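Local coordinates for protein polyketide cyclase / dehydrase and lipid transport (Nitrosospira multiformis, PDB 3P51) that is of unknown function but has a Bet v 1-like helix-grip fold and probably binds or transports a lipid or similar hydrophobic small molecule, at residues Asn6-Asp11 against Ser131-Leu136; Ile34-Lys39 against Leu53-Phe58; Tyr46-Arg51 against Asp60-Tyr65; Tyr74-Gly79 against Tyr89-Asn94. All coordinates share one frame; numbering follows the deposited sequence.

Interaction 1: residues Asn6-Asp11 against Ser131-Leu136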
loop_
_atom_site.group_PDB
_atom_site.type_symbol
_atom_site.label_atom_id
_atom_site.label_comp_id
_atom_site.label_asym_id
_atom_site.label_seq_id
_atom_site.Cartn_x
_atom_site.Cartn_y
_atom_site.Cartn_z
ATOM N N ASN A 6 3.649 4.566 16.807
ATOM C CA ASN A 6 3.163 4.032 18.073
ATOM C C ASN A 6 1.896 3.218 17.886
ATOM O O ASN A 6 1.051 3.552 17.049
ATOM C CB ASN A 6 2.906 5.159 19.057
ATOM C CG ASN A 6 4.176 5.890 19.437
ATOM O OD1 ASN A 6 4.887 5.484 20.361
ATOM N ND2 ASN A 6 4.475 6.966 18.719
ATOM N N SER A 7 1.758 2.160 18.675
ATOM C CA SER A 7 0.626 1.262 18.524
ATOM C C SER A 7 0.237 0.618 19.847
ATOM O O SER A 7 1.045 0.528 20.775
ATOM C CB SER A 7 0.944 0.197 17.471
ATOM O OG SER A 7 2.069 -0.580 17.848
ATOM N N ILE A 8 -1.019 0.200 19.931
ATOM C CA ILE A 8 -1.563 -0.456 21.115
ATOM C C ILE A 8 -2.638 -1.451 20.689
ATOM O O ILE A 8 -3.164 -1.371 19.573
ATOM C CB ILE A 8 -2.264 0.541 22.041
ATOM C CG1 ILE A 8 -3.390 1.239 21.276
ATOM C CG2 ILE A 8 -1.275 1.551 22.608
ATOM C CD1 ILE A 8 -4.268 2.098 22.143
ATOM N N VAL A 9 -2.960 -2.382 21.587
ATOM C CA VAL A 9 -4.124 -3.247 21.422
ATOM C C VAL A 9 -5.242 -2.809 22.367
ATOM O O VAL A 9 -5.018 -2.584 23.548
ATOM C CB VAL A 9 -3.772 -4.714 21.674
ATOM C CG1 VAL A 9 -5.049 -5.581 21.703
ATOM C CG2 VAL A 9 -2.819 -5.199 20.589
ATOM N N VAL A 10 -6.444 -2.673 21.820
ATOM C CA VAL A 10 -7.598 -2.165 22.557
ATOM C C VAL A 10 -8.629 -3.287 22.714
ATOM O O VAL A 10 -9.006 -3.925 21.724
ATOM C CB VAL A 10 -8.240 -0.988 21.781
ATOM C CG1 VAL A 10 -9.537 -0.577 22.402
ATOM C CG2 VAL A 10 -7.288 0.200 21.711
ATOM N N ASP A 11 -9.084 -3.536 23.944
ATOM C CA ASP A 11 -10.024 -4.636 24.195
ATOM C C ASP A 11 -11.471 -4.277 23.836
ATOM O O ASP A 11 -12.331 -4.138 24.711
ATOM C CB ASP A 11 -9.940 -5.143 25.644
ATOM C CG ASP A 11 -10.681 -6.471 25.848
ATOM O OD1 ASP A 11 -11.577 -6.791 25.039
ATOM O OD2 ASP A 11 -10.371 -7.205 26.811
ATOM N N SER A 131 -0.018 9.507 24.492
ATOM C CA SER A 131 -1.112 10.015 25.316
ATOM C C SER A 131 -2.466 9.828 24.647
ATOM O O SER A 131 -3.421 9.396 25.284
ATOM C CB SER A 131 -0.899 11.495 25.654
ATOM O OG SER A 131 -2.077 12.045 26.218
ATOM N N LEU A 132 -2.553 10.161 23.362
ATOM C CA LEU A 132 -3.799 9.993 22.620
ATOM C C LEU A 132 -4.229 8.522 22.603
ATOM O O LEU A 132 -5.388 8.195 22.865
ATOM C CB LEU A 132 -3.653 10.513 21.186
ATOM C CG LEU A 132 -3.277 11.991 20.999
ATOM C CD1 LEU A 132 -3.027 12.299 19.532
ATOM C CD2 LEU A 132 -4.349 12.910 21.553
ATOM N N LEU A 133 -3.287 7.635 22.303
ATOM C CA LEU A 133 -3.584 6.207 22.280
ATOM C C LEU A 133 -3.970 5.692 23.667
ATOM O O LEU A 133 -4.869 4.862 23.799
ATOM C CB LEU A 133 -2.396 5.421 21.731
ATOM C CG LEU A 133 -2.101 5.624 20.246
ATOM C CD1 LEU A 133 -0.807 4.949 19.846
ATOM C CD2 LEU A 133 -3.249 5.105 19.392
ATOM N N ALA A 134 -3.288 6.183 24.696
ATOM C CA ALA A 134 -3.578 5.781 26.074
ATOM C C ALA A 134 -5.009 6.126 26.490
ATOM O O ALA A 134 -5.658 5.355 27.198
ATOM C CB ALA A 134 -2.572 6.408 27.035
ATOM N N ASP A 135 -5.502 7.285 26.052
ATOM C CA ASP A 135 -6.913 7.630 26.251
ATOM C C ASP A 135 -7.830 6.614 25.567
ATOM O O ASP A 135 -8.832 6.168 26.127
ATOM C CB ASP A 135 -7.211 9.029 25.703
ATOM C CG ASP A 135 -6.798 10.136 26.660
ATOM O OD1 ASP A 135 -6.483 9.826 27.828
ATOM O OD2 ASP A 135 -6.791 11.320 26.246
ATOM N N LEU A 136 -7.482 6.253 24.339
ATOM C CA LEU A 136 -8.313 5.343 23.556
ATOM C C LEU A 136 -8.406 3.990 24.250
ATOM O O LEU A 136 -9.484 3.410 24.367
ATOM C CB LEU A 136 -7.772 5.213 22.128
ATOM C CG LEU A 136 -8.689 4.521 21.117
ATOM C CD1 LEU A 136 -10.086 5.114 21.187
ATOM C CD2 LEU A 136 -8.111 4.667 19.720
#

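Interaction 2: residues Ile34-Lys39 against Leu53-Phe58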
loop_
_atom_site.group_PDB
_atom_site.type_symbol
_atom_site.label_atom_id
_atom_site.label_comp_id
_atom_site.label_asym_id
_atom_site.label_seq_id
_atom_site.Cartn_x
_atom_site.Cartn_y
_atom_site.Cartn_z
ATOM N N ILE A 34 -6.276 16.583 24.247
ATOM C CA ILE A 34 -7.132 17.421 23.408
ATOM C C ILE A 34 -8.242 18.095 24.219
ATOM O O ILE A 34 -9.190 17.443 24.644
ATOM C CB ILE A 34 -7.775 16.617 22.256
ATOM C CG1 ILE A 34 -6.704 15.861 21.465
ATOM C CG2 ILE A 34 -8.561 17.550 21.350
ATOM C CD1 ILE A 34 -5.538 16.746 21.028
ATOM N N LYS A 35 -8.127 19.407 24.403
ATOM C CA LYS A 35 -9.082 20.167 25.203
ATOM C C LYS A 35 -10.182 20.801 24.354
ATOM O O LYS A 35 -11.289 21.043 24.831
ATOM C CB LYS A 35 -8.352 21.251 26.003
ATOM C CG LYS A 35 -7.253 20.714 26.898
ATOM C CD LYS A 35 -7.772 19.619 27.812
ATOM C CE LYS A 35 -6.707 19.184 28.808
ATOM N NZ LYS A 35 -7.144 17.962 29.546
ATOM N N SER A 36 -9.869 21.084 23.098
ATOM C CA SER A 36 -10.854 21.647 22.189
ATOM C C SER A 36 -10.557 21.222 20.763
ATOM O O SER A 36 -9.400 21.107 20.368
ATOM C CB SER A 36 -10.854 23.174 22.282
ATOM O OG SER A 36 -9.614 23.701 21.853
ATOM N N CYS A 37 -11.607 20.993 19.989
ATOM C CA CYS A 37 -11.456 20.597 18.599
ATOM C C CYS A 37 -12.469 21.367 17.775
ATOM O O CYS A 37 -13.657 21.053 17.805
ATOM C CB CYS A 37 -11.661 19.090 18.453
ATOM S SG CYS A 37 -11.553 18.430 16.758
ATOM N N LYS A 38 -12.000 22.393 17.061
ATOM C CA LYS A 38 -12.886 23.247 16.274
ATOM C C LYS A 38 -12.810 22.965 14.778
ATOM O O LYS A 38 -11.728 22.927 14.199
ATOM C CB LYS A 38 -12.565 24.718 16.524
ATOM C CG LYS A 38 -12.635 25.137 17.980
ATOM C CD LYS A 38 -14.068 25.171 18.486
ATOM C CE LYS A 38 -14.106 25.598 19.952
ATOM N NZ LYS A 38 -15.213 26.562 20.219
ATOM N N LYS A 39 -13.970 22.770 14.162
ATOM C CA LYS A 39 -14.079 22.668 12.712
ATOM C C LYS A 39 -13.618 23.960 12.032
ATOM O O LYS A 39 -13.990 25.057 12.445
ATOM C CB LYS A 39 -15.534 22.386 12.327
ATOM C CG LYS A 39 -15.835 22.467 10.827
ATOM C CD LYS A 39 -17.258 21.950 10.541
ATOM C CE LYS A 39 -17.605 21.979 9.053
ATOM N NZ LYS A 39 -17.804 23.361 8.542
ATOM N N LEU A 53 -8.915 22.852 14.174
ATOM C CA LEU A 53 -7.963 23.463 15.080
ATOM C C LEU A 53 -8.110 22.830 16.469
ATOM O O LEU A 53 -9.192 22.853 17.050
ATOM C CB LEU A 53 -8.222 24.972 15.161
ATOM C CG LEU A 53 -7.211 25.742 16.007
ATOM C CD1 LEU A 53 -5.901 25.878 15.233
ATOM C CD2 LEU A 53 -7.759 27.112 16.367
ATOM N N LEU A 54 -7.027 22.259 16.994
ATOM C CA LEU A 54 -7.048 21.630 18.311
ATOM C C LEU A 54 -6.266 22.450 19.339
ATOM O O LEU A 54 -5.164 22.921 19.061
ATOM C CB LEU A 54 -6.437 20.234 18.244
ATOM C CG LEU A 54 -6.774 19.398 17.006
ATOM C CD1 LEU A 54 -5.870 18.175 16.943
ATOM C CD2 LEU A 54 -8.237 18.993 17.007
ATOM N N ASN A 55 -6.829 22.586 20.535
ATOM C CA ASN A 55 -6.176 23.314 21.620
ATOM C C ASN A 55 -5.775 24.716 21.193
ATOM O O ASN A 55 -4.885 25.324 21.791
ATOM C CB ASN A 55 -4.938 22.565 22.133
ATOM C CG ASN A 55 -5.279 21.225 22.772
ATOM O OD1 ASN A 55 -6.443 20.927 23.027
ATOM N ND2 ASN A 55 -4.255 20.426 23.061
ATOM N N GLY A 56 -6.424 25.226 20.153
ATOM C CA GLY A 56 -6.139 26.565 19.657
ATOM C C GLY A 56 -4.778 26.706 18.995
ATOM O O GLY A 56 -4.307 27.823 18.796
ATOM N N GLU A 57 -4.130 25.594 18.647
ATOM C CA GLU A 57 -2.769 25.716 18.126
ATOM C C GLU A 57 -2.348 24.685 17.078
ATOM O O GLU A 57 -1.427 24.941 16.307
ATOM C CB GLU A 57 -1.758 25.764 19.277
ATOM C CG GLU A 57 -1.775 24.535 20.161
ATOM C CD GLU A 57 -0.860 24.682 21.373
ATOM O OE1 GLU A 57 -0.448 25.819 21.667
ATOM O OE2 GLU A 57 -0.556 23.663 22.030
ATOM N N PHE A 58 -2.999 23.524 17.056
ATOM C CA PHE A 58 -2.756 22.554 15.995
ATOM C C PHE A 58 -3.780 22.747 14.895
ATOM O O PHE A 58 -4.966 22.500 15.109
ATOM C CB PHE A 58 -2.906 21.124 16.509
ATOM C CG PHE A 58 -1.825 20.684 17.448
ATOM C CD1 PHE A 58 -0.628 20.185 16.959
ATOM C CD2 PHE A 58 -2.019 20.736 18.819
ATOM C CE1 PHE A 58 0.358 19.757 17.820
ATOM C CE2 PHE A 58 -1.034 20.311 19.689
ATOM C CZ PHE A 58 0.153 19.817 19.190
HETATM O O HOH W 1 -9.204 24.574 19.311
#

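Interaction 3: residues Tyr46-Arg51 against Asp60-Tyr65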
loop_
_atom_site.group_PDB
_atom_site.type_symbol
_atom_site.label_atom_id
_atom_site.label_comp_id
_atom_site.label_asym_id
_atom_site.label_seq_id
_atom_site.Cartn_x
_atom_site.Cartn_y
_atom_site.Cartn_z
ATOM N N TYR A 46 -15.861 13.437 7.494
ATOM C CA TYR A 46 -15.325 12.401 6.617
ATOM C C TYR A 46 -14.999 12.977 5.248
ATOM O O TYR A 46 -14.801 12.238 4.276
ATOM C CB TYR A 46 -16.331 11.249 6.444
ATOM C CG TYR A 46 -17.212 11.020 7.649
ATOM C CD1 TYR A 46 -16.677 10.549 8.844
ATOM C CD2 TYR A 46 -18.579 11.277 7.593
ATOM C CE1 TYR A 46 -17.483 10.333 9.953
ATOM C CE2 TYR A 46 -19.392 11.071 8.701
ATOM C CZ TYR A 46 -18.835 10.601 9.880
ATOM O OH TYR A 46 -19.628 10.396 10.989
ATOM N N SER A 47 -14.945 14.301 5.178
ATOM C CA SER A 47 -14.737 14.997 3.914
ATOM C C SER A 47 -13.278 15.394 3.728
ATOM O O SER A 47 -12.769 16.258 4.428
ATOM C CB SER A 47 -15.618 16.245 3.853
ATOM O OG SER A 47 -15.386 16.975 2.658
ATOM N N VAL A 48 -12.606 14.773 2.773
ATOM C CA VAL A 48 -11.209 15.122 2.522
ATOM C C VAL A 48 -11.115 16.597 2.138
ATOM O O VAL A 48 -11.817 17.068 1.232
ATOM C CB VAL A 48 -10.598 14.206 1.452
ATOM C CG1 VAL A 48 -9.183 14.645 1.103
ATOM C CG2 VAL A 48 -10.600 12.774 1.963
ATOM N N GLY A 49 -10.251 17.324 2.844
ATOM C CA GLY A 49 -10.154 18.762 2.688
ATOM C C GLY A 49 -10.614 19.458 3.953
ATOM O O GLY A 49 -10.314 20.632 4.171
ATOM N N ALA A 50 -11.353 18.735 4.794
ATOM C CA ALA A 50 -11.851 19.299 6.044
ATOM C C ALA A 50 -10.664 19.695 6.890
ATOM O O ALA A 50 -9.599 19.103 6.754
ATOM C CB ALA A 50 -12.698 18.268 6.789
ATOM N N ARG A 51 -10.848 20.669 7.783
ATOM C CA ARG A 51 -9.769 21.099 8.651
ATOM C C ARG A 51 -10.242 21.225 10.089
ATOM O O ARG A 51 -11.433 21.283 10.367
ATOM C CB ARG A 51 -9.189 22.431 8.174
ATOM C CG ARG A 51 -8.949 22.480 6.671
ATOM C CD ARG A 51 -8.375 23.824 6.256
ATOM N NE ARG A 51 -6.937 23.861 6.492
ATOM C CZ ARG A 51 -6.171 24.927 6.307
ATOM N NH1 ARG A 51 -6.709 26.068 5.887
ATOM N NH2 ARG A 51 -4.865 24.845 6.537
ATOM N N ASP A 60 -4.966 21.094 11.569
ATOM C CA ASP A 60 -4.893 19.880 10.727
ATOM C C ASP A 60 -5.813 19.966 9.504
ATOM O O ASP A 60 -6.923 20.496 9.599
ATOM C CB ASP A 60 -5.358 18.644 11.513
ATOM C CG ASP A 60 -4.406 18.234 12.638
ATOM O OD1 ASP A 60 -3.218 18.623 12.625
ATOM O OD2 ASP A 60 -4.856 17.486 13.536
ATOM N N THR A 61 -5.373 19.401 8.377
ATOM C CA THR A 61 -6.242 19.176 7.217
ATOM C C THR A 61 -6.357 17.680 6.902
ATOM O O THR A 61 -5.349 16.974 6.887
ATOM C CB THR A 61 -5.703 19.888 5.971
ATOM O OG1 THR A 61 -5.601 21.290 6.235
ATOM C CG2 THR A 61 -6.637 19.690 4.799
ATOM N N LEU A 62 -7.580 17.199 6.660
ATOM C CA LEU A 62 -7.795 15.804 6.273
ATOM C C LEU A 62 -7.348 15.625 4.823
ATOM O O LEU A 62 -7.883 16.276 3.909
ATOM C CB LEU A 62 -9.280 15.435 6.413
ATOM C CG LEU A 62 -9.723 13.985 6.199
ATOM C CD1 LEU A 62 -9.024 13.042 7.182
ATOM C CD2 LEU A 62 -11.242 13.872 6.344
ATOM N N ILE A 63 -6.361 14.760 4.601
ATOM C CA ILE A 63 -5.805 14.587 3.258
ATOM C C ILE A 63 -6.151 13.225 2.652
ATOM O O ILE A 63 -5.986 13.009 1.448
ATOM C CB ILE A 63 -4.280 14.791 3.253
ATOM C CG1 ILE A 63 -3.591 13.678 4.053
ATOM C CG2 ILE A 63 -3.915 16.189 3.831
ATOM C CD1 ILE A 63 -2.071 13.847 4.160
ATOM N N ALA A 64 -6.611 12.298 3.492
ATOM C CA ALA A 64 -7.098 11.016 3.001
ATOM C C ALA A 64 -7.962 10.362 4.072
ATOM O O ALA A 64 -7.705 10.508 5.272
ATOM C CB ALA A 64 -5.936 10.092 2.595
ATOM N N TYR A 65 -8.988 9.649 3.622
ATOM C CA TYR A 65 -9.911 8.954 4.515
ATOM C C TYR A 65 -10.333 7.648 3.846
ATOM O O TYR A 65 -10.654 7.621 2.652
ATOM C CB TYR A 65 -11.137 9.827 4.784
ATOM C CG TYR A 65 -12.057 9.329 5.876
ATOM C CD1 TYR A 65 -12.070 9.934 7.126
ATOM C CD2 TYR A 65 -12.917 8.265 5.655
ATOM C CE1 TYR A 65 -12.927 9.486 8.135
ATOM C CE2 TYR A 65 -13.779 7.808 6.653
ATOM C CZ TYR A 65 -13.773 8.429 7.894
ATOM O OH TYR A 65 -14.619 7.989 8.893
#

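Interaction 4: residues Tyr74-Gly79 against Tyr89-Asn94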
loop_
_atom_site.group_PDB
_atom_site.type_symbol
_atom_site.label_atom_id
_atom_site.label_comp_id
_atom_site.label_asym_id
_atom_site.label_seq_id
_atom_site.Cartn_x
_atom_site.Cartn_y
_atom_site.Cartn_z
ATOM N N TYR A 74 -3.816 12.967 7.723
ATOM C CA TYR A 74 -3.936 14.413 7.752
ATOM C C TYR A 74 -2.574 15.075 7.730
ATOM O O TYR A 74 -1.572 14.482 8.152
ATOM C CB TYR A 74 -4.679 14.840 9.020
ATOM C CG TYR A 74 -4.017 14.330 10.281
ATOM C CD1 TYR A 74 -3.058 15.089 10.947
ATOM C CD2 TYR A 74 -4.339 13.079 10.798
ATOM C CE1 TYR A 74 -2.436 14.614 12.100
ATOM C CE2 TYR A 74 -3.730 12.603 11.945
ATOM C CZ TYR A 74 -2.782 13.369 12.588
ATOM O OH TYR A 74 -2.178 12.885 13.724
ATOM N N SER A 75 -2.542 16.315 7.253
ATOM C CA SER A 75 -1.359 17.150 7.382
ATOM C C SER A 75 -1.521 18.014 8.620
ATOM O O SER A 75 -2.622 18.471 8.923
ATOM C CB SER A 75 -1.188 18.043 6.150
ATOM O OG SER A 75 -2.319 18.881 5.946
HETATM N N MSE A 76 -0.429 18.222 9.347
HETATM C CA MSE A 76 -0.416 19.240 10.386
HETATM C C MSE A 76 0.138 20.533 9.790
HETATM O O MSE A 76 1.337 20.647 9.541
HETATM C CB MSE A 76 0.441 18.806 11.570
HETATM C CG MSE A 76 0.308 19.735 12.753
HETATM SE SE MSE A 76 1.900 19.692 13.886
HETATM C CE MSE A 76 1.700 17.841 14.503
ATOM N N ASP A 77 -0.740 21.504 9.564
ATOM C CA ASP A 77 -0.366 22.745 8.889
ATOM C C ASP A 77 0.241 23.785 9.844
ATOM O O ASP A 77 1.070 24.607 9.445
ATOM C CB ASP A 77 -1.587 23.329 8.172
ATOM C CG ASP A 77 -2.349 22.279 7.348
ATOM O OD1 ASP A 77 -1.707 21.381 6.760
ATOM O OD2 ASP A 77 -3.595 22.361 7.288
ATOM N N GLU A 78 -0.194 23.771 11.097
ATOM C CA GLU A 78 0.415 24.618 12.112
ATOM C C GLU A 78 0.447 23.851 13.420
ATOM O O GLU A 78 -0.384 22.978 13.652
ATOM C CB GLU A 78 -0.366 25.925 12.316
ATOM C CG GLU A 78 -0.702 26.701 11.053
ATOM C CD GLU A 78 0.398 27.638 10.593
ATOM O OE1 GLU A 78 1.510 27.648 11.191
ATOM O OE2 GLU A 78 0.135 28.373 9.615
ATOM N N GLY A 79 1.401 24.188 14.280
ATOM C CA GLY A 79 1.477 23.571 15.588
ATOM C C GLY A 79 2.429 24.336 16.478
ATOM O O GLY A 79 3.191 25.162 15.994
ATOM N N TYR A 89 8.268 20.708 8.066
ATOM C CA TYR A 89 7.342 20.780 6.937
ATOM C C TYR A 89 6.890 19.395 6.481
ATOM O O TYR A 89 7.499 18.380 6.843
ATOM C CB TYR A 89 7.905 21.601 5.766
ATOM C CG TYR A 89 9.182 21.088 5.130
ATOM C CD1 TYR A 89 9.146 20.330 3.959
ATOM C CD2 TYR A 89 10.429 21.408 5.664
ATOM C CE1 TYR A 89 10.319 19.880 3.352
ATOM C CE2 TYR A 89 11.609 20.964 5.066
ATOM C CZ TYR A 89 11.548 20.202 3.913
ATOM O OH TYR A 89 12.716 19.757 3.329
ATOM N N ASN A 90 5.807 19.364 5.709
ATOM C CA ASN A 90 5.248 18.112 5.210
ATOM C C ASN A 90 4.967 17.106 6.314
ATOM O O ASN A 90 5.271 15.925 6.163
ATOM C CB ASN A 90 6.183 17.477 4.177
ATOM C CG ASN A 90 6.345 18.331 2.934
ATOM O OD1 ASN A 90 5.555 19.248 2.691
ATOM N ND2 ASN A 90 7.368 18.031 2.131
ATOM N N TYR A 91 4.387 17.561 7.419
ATOM C CA TYR A 91 3.963 16.636 8.455
ATOM C C TYR A 91 2.721 15.880 8.002
ATOM O O TYR A 91 1.729 16.488 7.621
ATOM C CB TYR A 91 3.645 17.344 9.775
ATOM C CG TYR A 91 3.424 16.339 10.878
ATOM C CD1 TYR A 91 4.419 16.076 11.815
ATOM C CD2 TYR A 91 2.244 15.601 10.945
ATOM C CE1 TYR A 91 4.226 15.130 12.804
ATOM C CE2 TYR A 91 2.042 14.645 11.935
ATOM C CZ TYR A 91 3.045 14.418 12.856
ATOM O OH TYR A 91 2.864 13.481 13.833
ATOM N N VAL A 92 2.786 14.552 8.052
ATOM C CA VAL A 92 1.625 13.705 7.751
ATOM C C VAL A 92 1.390 12.749 8.907
ATOM O O VAL A 92 2.322 12.084 9.366
ATOM C CB VAL A 92 1.823 12.877 6.475
ATOM C CG1 VAL A 92 0.681 11.833 6.327
ATOM C CG2 VAL A 92 1.914 13.789 5.245
ATOM N N GLY A 93 0.158 12.705 9.400
ATOM C CA GLY A 93 -0.221 11.773 10.451
ATOM C C GLY A 93 -1.109 10.719 9.821
ATOM O O GLY A 93 -1.825 11.023 8.867
ATOM N N ASN A 94 -1.051 9.490 10.332
ATOM C CA ASN A 94 -1.717 8.354 9.692
ATOM C C ASN A 94 -2.228 7.446 10.798
ATOM O O ASN A 94 -1.443 6.783 11.465
ATOM C CB ASN A 94 -0.713 7.620 8.787
ATOM C CG ASN A 94 -1.337 6.463 7.996
ATOM O OD1 ASN A 94 -2.367 5.914 8.363
ATOM N ND2 ASN A 94 -0.683 6.084 6.909
HETATM O O HOH W 2 3.202 20.457 7.577
#

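Interaction 1: residues Asn6-Asp11 against Ser131-Leu136
Ile-8 and Leu-133 make the tight part of this contact. The CD1 methyl of Ile-8 presses on the helix backbone, 3.3 Å from Leu-133 O and 3.8 Å from Leu-133 CB, and the other branch, CG2, meets that same CB from 4.1 Å. Ile-8 holds CG1 between its backbone N and carbonyl carbon (chi1 58°), and the extended second torsion (chi2 172°) then carries CD1 out to the helix. Leu-133 returns the contact farther back on the strand: its CD1 lies 3.6 Å from Asn-6 O and 3.8 Å from Asn-6 CB. The side chains of Ile-8 and Leu-133 cross obliquely; the join is apolar, and branched aliphatic side chains fill the space between strand and helix.

This contact is part of the helix-against-sheet packing that characterises the helix-grip fold of the Bet v 1-like family, with helix 120-139 lying on the antiparallel sheet. Strand 6-10 and the helical segment 131-136 run almost parallel, 7° between their directions, with axes 8.9 Å apart.

Packing is looser toward Val-10, whose CG1 comes no nearer to Leu-136 than 4.4 Å, at Leu-136 O. Both residues also pack on helix 14-21, Val-10 on Val-17 and Leu-136 on Ile-21. Ala-134, on the exposed side, points away from the strand; Asp-135, also pointing away, is hydrogen-bonded to Ser-32. The amide of Asn-6 leads away, to Arg-130 and Asn-126 of the helix. Ser-7 points off the other face of the strand, where its OG is hydrogen-bonded to Pro-99 O of the second subunit.

Interaction 2: residues Ile34-Lys39 against Leu53-Phe58
Asn-55 grips the chain of Lys-35 and Ser-36 through its side-chain carbonyl. Asn-55 OD1 takes the N-H of Lys-35 in the plane of its amide, at 2.7 Å from Lys-35 N, a fairly straight bond (163°), and a weak second bond from Ser-36 N at 3.4 Å. The backbone of Asn-55 adds a bond of its own, from N to Ser-36 O at 3.0 Å. Farther along, Lys-38 and Leu-53 form an antiparallel hydrogen-bonded pair, with Lys-38 N 2.8 Å from Leu-53 O and the reciprocal bond, from Leu-53 N to Lys-38 O, equally short. Between these bonds stands the non-hydrogen-bonded pair Cys-37 and Leu-54, whose side chains share one face of the sheet; Cys-37 SG touches Leu-54 CD2 at 3.4 Å. Ile-34 CD1 approaches the other methyl, Leu-54 CD1, at 4.3 Å.

Several second-shell features set this geometry. Asn-55 CG lies anti to the carbonyl carbon (chi1 -65°), beside its own backbone N, and ND2 bonds Leu-33 O, which fixes the flip of the amide and directs OD1 at its donors. Asparagine also tolerates the positive phi here (54°), and Gly-56 continues the turn with another. A water links Ser-36 OG, Leu-53 O and Gly-56 N. Farther on, Glu-57 and Phe-58 both face Leu-54 in a classic beta bulge, and both their N-H groups bond Leu-54 O.

The contact pairs the two strands of the hairpin, 37-40 and 51-54, at the sheet's edge within this chain. Leu-54 packs on Phe-27 of a loop, while Ile-34 and Phe-58 reach helix 120-139 at Leu-132 and Tyr-124.

Interaction 3: residues Tyr46-Arg51 against Asp60-Tyr65
Tyr-46 covers one face of the Tyr-65 ring with its CB rather than with its own ring, a CH-pi contact in which CB stands 4.2 Å from the ring centroid. The two side chains lie side by side, but their ring planes meet obliquely at 67°. The contact lays a type II beta turn, Ser-47 to Ala-50, against strand 58-66 of the helix-grip sheet. Gly-49 has a positive phi at which a CB would jam against the preceding carbonyl O; its N bonds Leu-62 O at 2.8 Å, and Leu-62 N bonds Ala-50 O at the same length. Val-48 fits its CG1 over the strand, 3.5 Å from Leu-62 O, and packs on Tyr-65 of the third subunit.

Beyond the turn, Arg-51 and Thr-61 form an antiparallel non-hydrogen-bonded pair, their side chains on one sheet face. Arg-51 NH2 forms a salt bridge with Asp-77, which probably also bonds the Thr-61 hydroxyl. An alanine in place of Arg-51 would probably leave the charge of Asp-77 without this mate and the Thr-61 hydroxyl without the N-H that NE gives it. The bend at chi3 (82°) places Arg-51 NE 2.9 Å from Thr-61 OG1, which lies 23° out of the guanidinium plane.

Interaction 4: residues Tyr74-Gly79 against Tyr89-Asn94
Tyr-74 lays one face of its ring over Gly-93 in a CH-pi contact, the glycine CA sitting 3.9 Å from the ring centroid, displaced toward the rim and 3.7 Å from Tyr-74 CZ. A side chain at Gly-93 would collide with that CZ, so glycine is the residue that admits the ring. Beneath it the backbones form a hydrogen-bonded pair, Tyr-74 N to Gly-93 O at 3.0 Å and Gly-93 N to Tyr-74 O at 2.8 Å. A phenylalanine in place of Tyr-74 lacks the hydroxyl that bonds Trp-110 NE1 and the Tyr-129 hydroxyl, and would probably leave each short of a partner.

Strands 71-78 and 88-100 make a hairpin in the middle of the curved antiparallel sheet that, in the helix-grip fold, wraps the C-terminal helix. A second CH-pi contact follows along it. Selenomethionine Met-76 sets CE over the centre of the Tyr-91 ring, 3.9 Å from the centroid, the bend at chi3 (-66°) bringing the methyl there. Methionine suits the site because its chain is long enough to bring a methyl over the ring while Met-76 CB touches Tyr-91 CD2 at 3.7 Å. The backbone bond here, Met-76 N to Tyr-91 O, stretches to 3.3 Å with the donor above the carbonyl plane. Next along, a water bridges Met-76 O and Tyr-91 N.

How the interactions relate
From the N terminus, strand 3-10 opens interaction 1, which closes only at helix 120-139 and so encloses the other three. Interactions 2 and 3 cross, their segments alternating along the chain: interaction 2 pairs the hairpin strands 37-40 and 51-54, and interaction 3 lays the loop before strand 51-54 on strand 58-66. Interaction 4 opens after interaction 3 has closed, and ties strand 71-78 to strand 88-100. Asp-77 links interactions 3 and 4 through its carboxylate, reaching Thr-61 on the adjacent strand and Arg-51 on the one beyond. Phe-58 of interaction 2 packs on Met-76 of interaction 4. Leu-132 of the helix meets Ile-34, joining interactions 1 and 2 near the sheet's far edge.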